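Local coordinates for VipE (Legionella pneumophila subsp. pneumophila str. Philadelphia 1, PDB 4QN8), which is an effector protein of Legionella whose biochemical activity is not established, represented here by the all-helical N-terminal part of the longer protein, at residues A[34-46]-A[53-65]. Residues are numbered along the deposited sequence; the frame is centred on the assembly and turned at random.
Sequences DPNTFTKSEGYVD and DSNHSKMDAIKDF
The side-chain amide of Asn-55 pairs with the backbone of Asp-46 as a peptide group would: OD1 takes Asp-46 N at 2.7 Å on a lone pair in its carbonyl plane, and ND2 donates to Asp-46 O at 2.9 Å. This two-point grip fixes the amide's rotation. The backbone of His-56 makes two bonds to Ser-41: its O receives the backbone N (2.8 Å), and its N donates almost straight, at 171°, to the side-chain OG. Ser-41 CB stands over one face of the His-56 imidazole, 3.8 Å from its centroid, a CH-pi contact; NE2 makes a weak bond to Thr-39 O near the ring plane, and ND1 donates to Ser-52 O. Ser-57 CB borders Val-45 CG2, while its OG accepts from Asp-60 N and its N reaches Asp-60 OD2. The chain of Lys-58 runs past Phe-38 O, extended throughout, with CG anti to the backbone N (chi1 180°), and its NZ donates a hydrogen bond to Pro-35 O at 2.6 Å, tilted from the carbonyl plane. One turn on, Ile-62 CG1 packs against Phe-38 CB at 3.6 Å. Phe-65 then offers its ring face to the edge of Phe-38, with planes at 64° and centroids 5.1 Å apart; Leu-11 of helix 6-20 also touches Phe-38. The reciprocal Ser-57/Asp-60 bonds define a capping box at the start of helix 58-69, over which the preceding loop folds back within this helical domain.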
loop_
_atom_site.group_PDB
_atom_site.type_symbol
_atom_site.label_atom_id
_atom_site.label_comp_id
_atom_site.label_asym_id
_atom_site.label_seq_id
_atom_site.Cartn_x
_atom_site.Cartn_y
_atom_site.Cartn_z
ATOM N N ASP A 34 -8.476 1.815 6.838
ATOM C CA ASP A 34 -8.820 0.931 7.951
ATOM C C ASP A 34 -8.103 -0.405 7.739
ATOM O O ASP A 34 -8.154 -0.979 6.654
ATOM C CB ASP A 34 -10.350 0.734 8.044
ATOM C CG ASP A 34 -10.779 -0.148 9.227
ATOM O OD1 ASP A 34 -10.242 -1.263 9.400
ATOM O OD2 ASP A 34 -11.696 0.259 9.976
ATOM N N PRO A 35 -7.393 -0.880 8.768
ATOM C CA PRO A 35 -6.591 -2.101 8.619
ATOM C C PRO A 35 -7.400 -3.315 8.136
ATOM O O PRO A 35 -6.828 -4.241 7.575
ATOM C CB PRO A 35 -6.067 -2.346 10.036
ATOM C CG PRO A 35 -6.008 -0.983 10.652
ATOM C CD PRO A 35 -7.156 -0.204 10.057
ATOM N N ASN A 36 -8.715 -3.293 8.333
ATOM C CA ASN A 36 -9.548 -4.429 7.949
ATOM C C ASN A 36 -10.221 -4.317 6.591
ATOM O O ASN A 36 -11.014 -5.178 6.221
ATOM C CB ASN A 36 -10.605 -4.695 9.008
ATOM C CG ASN A 36 -10.007 -5.184 10.290
ATOM O OD1 ASN A 36 -9.780 -4.409 11.217
ATOM N ND2 ASN A 36 -9.720 -6.478 10.346
ATOM N N THR A 37 -9.899 -3.270 5.837
ATOM C CA THR A 37 -10.532 -3.098 4.524
ATOM C C THR A 37 -10.214 -4.257 3.579
ATOM O O THR A 37 -11.089 -4.720 2.837
ATOM C CB THR A 37 -10.140 -1.772 3.843
ATOM O OG1 THR A 37 -10.535 -0.678 4.677
ATOM C CG2 THR A 37 -10.843 -1.648 2.498
ATOM N N PHE A 38 -8.961 -4.712 3.616
ATOM C CA PHE A 38 -8.503 -5.856 2.828
ATOM C C PHE A 38 -8.283 -7.052 3.753
ATOM O O PHE A 38 -7.800 -6.899 4.888
ATOM C CB PHE A 38 -7.198 -5.517 2.097
ATOM C CG PHE A 38 -7.316 -4.355 1.157
ATOM C CD1 PHE A 38 -7.087 -3.055 1.597
ATOM C CD2 PHE A 38 -7.680 -4.557 -0.157
ATOM C CE1 PHE A 38 -7.217 -1.978 0.733
ATOM C CE2 PHE A 38 -7.819 -3.478 -1.036
ATOM C CZ PHE A 38 -7.587 -2.186 -0.583
ATOM N N THR A 39 -8.648 -8.245 3.289
ATOM C CA THR A 39 -8.528 -9.441 4.128
ATOM C C THR A 39 -7.860 -10.593 3.389
ATOM O O THR A 39 -7.948 -10.688 2.164
ATOM C CB THR A 39 -9.898 -9.948 4.652
ATOM O OG1 THR A 39 -10.695 -10.406 3.553
ATOM C CG2 THR A 39 -10.650 -8.861 5.411
ATOM N N LYS A 40 -7.208 -11.477 4.142
ATOM C CA LYS A 40 -6.764 -12.739 3.574
ATOM C C LYS A 40 -8.015 -13.571 3.319
ATOM O O LYS A 40 -9.074 -13.293 3.888
ATOM C CB LYS A 40 -5.820 -13.478 4.535
ATOM C CG LYS A 40 -6.489 -13.983 5.805
ATOM C CD LYS A 40 -5.522 -14.859 6.623
ATOM C CE LYS A 40 -6.254 -15.904 7.456
ATOM N NZ LYS A 40 -6.910 -16.951 6.628
ATOM N N SER A 41 -7.906 -14.581 2.461
ATOM C CA SER A 41 -8.996 -15.531 2.280
ATOM C C SER A 41 -9.179 -16.313 3.578
ATOM O O SER A 41 -8.258 -16.402 4.392
ATOM C CB SER A 41 -8.692 -16.484 1.119
ATOM O OG SER A 41 -7.445 -17.142 1.302
ATOM N N GLU A 42 -10.362 -16.876 3.792
ATOM C CA GLU A 42 -10.588 -17.663 4.994
ATOM C C GLU A 42 -9.785 -18.966 4.925
ATOM O O GLU A 42 -9.591 -19.532 3.847
ATOM C CB GLU A 42 -12.074 -17.957 5.181
ATOM C CG GLU A 42 -12.448 -18.314 6.611
ATOM C CD GLU A 42 -12.571 -17.099 7.513
ATOM O OE1 GLU A 42 -13.629 -16.432 7.465
ATOM O OE2 GLU A 42 -11.613 -16.809 8.263
ATOM N N GLY A 43 -9.301 -19.432 6.070
ATOM C CA GLY A 43 -8.452 -20.609 6.082
ATOM C C GLY A 43 -7.001 -20.256 5.805
ATOM O O GLY A 43 -6.519 -19.195 6.213
ATOM N N TYR A 44 -6.300 -21.138 5.102
ATOM C CA TYR A 44 -4.865 -20.962 4.895
ATOM C C TYR A 44 -4.503 -20.573 3.470
ATOM O O TYR A 44 -5.257 -20.828 2.529
ATOM C CB TYR A 44 -4.125 -22.238 5.311
ATOM C CG TYR A 44 -4.168 -22.455 6.804
ATOM C CD1 TYR A 44 -3.194 -21.908 7.629
ATOM C CD2 TYR A 44 -5.192 -23.184 7.391
ATOM C CE1 TYR A 44 -3.229 -22.095 8.995
ATOM C CE2 TYR A 44 -5.238 -23.373 8.761
ATOM C CZ TYR A 44 -4.250 -22.826 9.556
ATOM O OH TYR A 44 -4.285 -23.008 10.919
ATOM N N VAL A 45 -3.348 -19.935 3.316
ATOM C CA VAL A 45 -2.824 -19.655 1.990
ATOM C C VAL A 45 -1.883 -20.780 1.543
ATOM O O VAL A 45 -0.870 -21.054 2.193
ATOM C CB VAL A 45 -2.084 -18.311 1.942
ATOM C CG1 VAL A 45 -1.626 -18.028 0.532
ATOM C CG2 VAL A 45 -2.997 -17.186 2.426
ATOM N N ASP A 46 -2.232 -21.428 0.436
ATOM C CA ASP A 46 -1.414 -22.487 -0.157
ATOM C C ASP A 46 -0.388 -21.901 -1.134
ATOM O O ASP A 46 -0.757 -21.400 -2.201
ATOM C CB ASP A 46 -2.328 -23.451 -0.910
ATOM C CG ASP A 46 -1.571 -24.581 -1.588
ATOM O OD1 ASP A 46 -0.373 -24.785 -1.281
ATOM O OD2 ASP A 46 -2.193 -25.280 -2.418
ATOM N N ASP A 53 -9.442 -16.086 -5.521
ATOM C CA ASP A 53 -10.460 -15.645 -4.574
ATOM C C ASP A 53 -10.487 -16.490 -3.303
ATOM O O ASP A 53 -10.907 -16.014 -2.250
ATOM C CB ASP A 53 -11.846 -15.704 -5.227
ATOM C CG ASP A 53 -12.164 -14.473 -6.047
ATOM O OD1 ASP A 53 -11.337 -13.533 -6.068
ATOM O OD2 ASP A 53 -13.259 -14.449 -6.657
ATOM N N SER A 54 -10.065 -17.750 -3.411
ATOM C CA SER A 54 -10.131 -18.673 -2.285
ATOM C C SER A 54 -8.738 -18.962 -1.737
ATOM O O SER A 54 -8.579 -19.819 -0.863
ATOM C CB SER A 54 -10.788 -19.987 -2.708
ATOM O OG SER A 54 -9.956 -20.687 -3.607
ATOM N N ASN A 55 -7.733 -18.265 -2.257
ATOM C CA ASN A 55 -6.347 -18.491 -1.835
ATOM C C ASN A 55 -5.519 -17.219 -1.928
ATOM O O ASN A 55 -4.874 -16.962 -2.953
ATOM C CB ASN A 55 -5.697 -19.600 -2.675
ATOM C CG ASN A 55 -4.430 -20.162 -2.029
ATOM O OD1 ASN A 55 -4.416 -20.496 -0.838
ATOM N ND2 ASN A 55 -3.361 -20.264 -2.815
ATOM N N HIS A 56 -5.548 -16.403 -0.876
ATOM C CA HIS A 56 -4.761 -15.168 -0.897
ATOM C C HIS A 56 -4.485 -14.627 0.503
ATOM O O HIS A 56 -5.358 -14.611 1.368
ATOM C CB HIS A 56 -5.422 -14.088 -1.770
ATOM C CG HIS A 56 -6.762 -13.635 -1.270
ATOM N ND1 HIS A 56 -7.942 -14.136 -1.786
ATOM C CD2 HIS A 56 -7.111 -12.747 -0.321
ATOM C CE1 HIS A 56 -8.963 -13.573 -1.151
ATOM N NE2 HIS A 56 -8.490 -12.724 -0.267
ATOM N N SER A 57 -3.254 -14.190 0.718
ATOM C CA SER A 57 -2.914 -13.520 1.959
ATOM C C SER A 57 -3.472 -12.110 1.964
ATOM O O SER A 57 -3.958 -11.606 0.938
ATOM C CB SER A 57 -1.398 -13.461 2.136
ATOM O OG SER A 57 -0.826 -12.573 1.197
ATOM N N LYS A 58 -3.387 -11.456 3.118
ATOM C CA LYS A 58 -3.768 -10.048 3.192
ATOM C C LYS A 58 -2.921 -9.184 2.263
ATOM O O LYS A 58 -3.464 -8.374 1.502
ATOM C CB LYS A 58 -3.706 -9.537 4.633
ATOM C CG LYS A 58 -4.080 -8.070 4.783
ATOM C CD LYS A 58 -4.161 -7.698 6.257
ATOM C CE LYS A 58 -4.414 -6.206 6.434
ATOM N NZ LYS A 58 -4.837 -5.952 7.850
HETATM N N MSE A 59 -1.598 -9.352 2.297
HETATM C CA MSE A 59 -0.760 -8.619 1.352
HETATM C C MSE A 59 -1.058 -8.964 -0.106
HETATM O O MSE A 59 -1.040 -8.070 -0.955
HETATM C CB MSE A 59 0.735 -8.754 1.636
HETATM C CG MSE A 59 1.571 -8.007 0.585
HETATM SE SE MSE A 59 1.091 -6.096 0.489
HETATM C CE MSE A 59 1.616 -5.887 2.323
ATOM N N ASP A 60 -1.349 -10.230 -0.406
ATOM C CA ASP A 60 -1.724 -10.587 -1.778
ATOM C C ASP A 60 -2.890 -9.714 -2.244
ATOM O O ASP A 60 -2.914 -9.249 -3.385
ATOM C CB ASP A 60 -2.160 -12.052 -1.869
ATOM C CG ASP A 60 -0.999 -13.038 -1.768
ATOM O OD1 ASP A 60 0.163 -12.651 -2.038
ATOM O OD2 ASP A 60 -1.273 -14.218 -1.420
ATOM N N ALA A 61 -3.863 -9.512 -1.362
ATOM C CA ALA A 61 -5.073 -8.777 -1.733
ATOM C C ALA A 61 -4.790 -7.294 -1.937
ATOM O O ALA A 61 -5.301 -6.671 -2.878
ATOM C CB ALA A 61 -6.140 -8.967 -0.680
ATOM N N ILE A 62 -3.995 -6.717 -1.041
ATOM C CA ILE A 62 -3.618 -5.310 -1.171
ATOM C C ILE A 62 -2.784 -5.087 -2.438
ATOM O O ILE A 62 -2.998 -4.118 -3.177
ATOM C CB ILE A 62 -2.843 -4.813 0.080
ATOM C CG1 ILE A 62 -3.663 -5.065 1.355
ATOM C CG2 ILE A 62 -2.476 -3.339 -0.074
ATOM C CD1 ILE A 62 -2.999 -4.580 2.644
ATOM N N LYS A 63 -1.836 -5.989 -2.696
ATOM C CA LYS A 63 -1.010 -5.908 -3.895
ATOM C C LYS A 63 -1.893 -5.910 -5.131
ATOM O O LYS A 63 -1.685 -5.127 -6.064
ATOM C CB LYS A 63 -0.058 -7.114 -3.968
ATOM C CG LYS A 63 1.206 -7.027 -3.114
ATOM C CD LYS A 63 1.989 -8.324 -3.323
ATOM C CE LYS A 63 3.262 -8.413 -2.529
ATOM N NZ LYS A 63 3.810 -9.790 -2.705
ATOM N N ASP A 64 -2.882 -6.798 -5.136
ATOM C CA ASP A 64 -3.748 -6.946 -6.304
ATOM C C ASP A 64 -4.495 -5.638 -6.560
ATOM O O ASP A 64 -4.629 -5.198 -7.709
ATOM C CB ASP A 64 -4.704 -8.128 -6.106
ATOM C CG ASP A 64 -5.456 -8.500 -7.375
ATOM O OD1 ASP A 64 -4.816 -8.979 -8.341
ATOM O OD2 ASP A 64 -6.691 -8.320 -7.404
ATOM N N PHE A 65 -4.965 -5.011 -5.484
ATOM C CA PHE A 65 -5.690 -3.735 -5.588
ATOM C C PHE A 65 -4.802 -2.635 -6.153
ATOM O O PHE A 65 -5.198 -1.921 -7.077
ATOM C CB PHE A 65 -6.215 -3.318 -4.215
ATOM C CG PHE A 65 -6.960 -2.011 -4.209
ATOM C CD1 PHE A 65 -8.316 -1.970 -4.487
ATOM C CD2 PHE A 65 -6.304 -0.829 -3.877
ATOM C CE1 PHE A 65 -9.018 -0.758 -4.451
ATOM C CE2 PHE A 65 -6.986 0.379 -3.855
ATOM C CZ PHE A 65 -8.349 0.411 -4.143
HETATM O O HOH W 1 -7.572 -7.770 7.235
HETATM O O HOH W 2 -10.934 -12.208 1.916
#